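Long-range contact in sugar ABC transporter substrate-binding protein, BlMnBP1 (Bifidobacterium animalis subsp. lactis ATCC 27673, PDB 6I5R), which binds manno-oligosaccharides such as mannobiose and probably delivers them to an ABC transporter for uptake during growth on beta-mannan: residues V116-T121 with Y141-N146. Sequence-based numbering, arbitrary orientation.
Sequences VPYGET and YGIANN. With ZN (zinc ion), chain H.
Y118 packs against I143 in this solute-binding-protein fold, where the weakly bonded strand 119-120 pairs antiparallel with strand 139-155 through backbone bonds of Y118 and G119 with T140. This is the tight part: with I143 CG1 anti to its carbonyl carbon (chi1 -55°), that atom sits over the centre of the Y118 ring, 3.8 Å from the centroid, a CH-pi contact, while I143 CD1 lies 3.9 Å from both Y118 CD1 and Y118 CE1. At the ring's edge, Y141 O is 3.4 Å from Y118 CE2. M338 and V341 of helix 331-346 also touch the Y118 side chain, and its hydroxyl is hydrogen-bonded to Y323 O. An alanine in place of Y118 would probably open a gap beside I143 and leave Y323 O without that partner. Towards partly exposed P117 the fit is looser: P117 CB meets the Y141 ring obliquely, 3.7 Å from Y141 CE2, and a water donates to both V116 O and Y141 O, bridging the backbones. At G119 a CB would jam against Y118 O; from here the pairing passes to T140 and G138. Beyond the contact, E120 binds a zinc ion in bidentate fashion, alongside water, with OE1 2.1 Å and OE2 2.3 Å from the metal.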
# COMPACT_ATOMS: atom_id res chain seq x y z
N VAL A 116 12.74 -5.18 16.15
CA VAL A 116 13.28 -4.27 17.16
C VAL A 116 12.33 -3.09 17.34
O VAL A 116 11.97 -2.44 16.35
CB VAL A 116 14.66 -3.77 16.74
CG1 VAL A 116 15.21 -2.79 17.79
CG2 VAL A 116 15.61 -4.94 16.51
N PRO A 117 11.94 -2.74 18.56
CA PRO A 117 11.16 -1.51 18.74
C PRO A 117 12.05 -0.30 18.49
O PRO A 117 13.17 -0.23 18.99
CB PRO A 117 10.67 -1.59 20.19
CG PRO A 117 11.65 -2.50 20.88
CD PRO A 117 12.20 -3.45 19.83
N TYR A 118 11.56 0.62 17.66
CA TYR A 118 12.26 1.88 17.42
C TYR A 118 12.18 2.80 18.62
O TYR A 118 13.03 3.68 18.75
CB TYR A 118 11.67 2.62 16.21
CG TYR A 118 12.00 1.96 14.89
CD1 TYR A 118 13.23 2.16 14.27
CD2 TYR A 118 11.07 1.16 14.25
CE1 TYR A 118 13.52 1.55 13.05
CE2 TYR A 118 11.37 0.53 13.08
CZ TYR A 118 12.57 0.73 12.47
OH TYR A 118 12.81 0.09 11.28
N GLY A 119 11.17 2.64 19.46
CA GLY A 119 10.92 3.58 20.55
C GLY A 119 9.44 3.63 20.89
O GLY A 119 8.60 3.12 20.16
N GLU A 120 9.14 4.22 22.04
CA GLU A 120 7.75 4.44 22.43
C GLU A 120 7.04 5.14 21.28
O GLU A 120 7.56 6.10 20.72
CB GLU A 120 7.63 5.33 23.67
CG GLU A 120 7.55 4.64 25.03
CD GLU A 120 7.23 5.65 26.13
OE1 GLU A 120 6.22 6.35 26.07
OE2 GLU A 120 8.00 5.78 27.08
N THR A 121 5.81 4.71 20.98
CA THR A 121 5.08 5.34 19.90
C THR A 121 4.84 6.83 20.17
O THR A 121 4.96 7.67 19.27
CB THR A 121 3.75 4.62 19.67
OG1 THR A 121 3.99 3.23 19.44
CG2 THR A 121 3.02 5.20 18.48
N TYR A 141 7.25 -0.51 15.78
CA TYR A 141 8.12 -1.52 15.20
C TYR A 141 8.37 -1.35 13.71
O TYR A 141 9.22 -2.06 13.15
CB TYR A 141 7.53 -2.91 15.45
CG TYR A 141 7.45 -3.27 16.90
CD1 TYR A 141 6.31 -3.00 17.67
CD2 TYR A 141 8.51 -3.91 17.51
CE1 TYR A 141 6.26 -3.36 18.99
CE2 TYR A 141 8.47 -4.24 18.82
CZ TYR A 141 7.34 -3.99 19.56
OH TYR A 141 7.33 -4.35 20.90
N GLY A 142 7.67 -0.44 13.05
CA GLY A 142 7.92 -0.17 11.65
C GLY A 142 7.80 1.31 11.36
O GLY A 142 7.01 2.03 11.97
N ILE A 143 8.61 1.77 10.41
CA ILE A 143 8.56 3.12 9.88
C ILE A 143 8.23 3.04 8.39
O ILE A 143 8.88 2.29 7.65
CB ILE A 143 9.90 3.86 10.09
CG1 ILE A 143 10.28 3.85 11.58
CG2 ILE A 143 9.82 5.28 9.54
CD1 ILE A 143 11.50 4.71 11.92
N ALA A 144 7.26 3.82 7.95
CA ALA A 144 6.82 3.72 6.56
C ALA A 144 7.90 4.22 5.61
O ALA A 144 8.65 5.14 5.93
CB ALA A 144 5.53 4.53 6.36
N ASN A 145 7.98 3.58 4.44
CA ASN A 145 8.96 3.99 3.43
C ASN A 145 8.55 5.33 2.81
O ASN A 145 9.41 6.17 2.49
CB ASN A 145 9.12 2.90 2.36
CG ASN A 145 7.80 2.50 1.68
OD1 ASN A 145 6.74 2.99 2.02
ND2 ASN A 145 7.89 1.59 0.70
N ASN A 146 7.25 5.53 2.61
CA ASN A 146 6.66 6.81 2.28
C ASN A 146 5.15 6.70 2.40
O ASN A 146 4.59 5.60 2.38
CB ASN A 146 7.06 7.31 0.89
CG ASN A 146 6.74 6.33 -0.24
OD1 ASN A 146 6.38 5.20 -0.01
ND2 ASN A 146 6.93 6.77 -1.47
ZN ZN H . 6.47 7.25 27.94
O HOH W 1 11.78 -2.96 13.60
O HOH W 2 7.83 8.71 27.28
O HOH W 3 7.84 7.23 28.88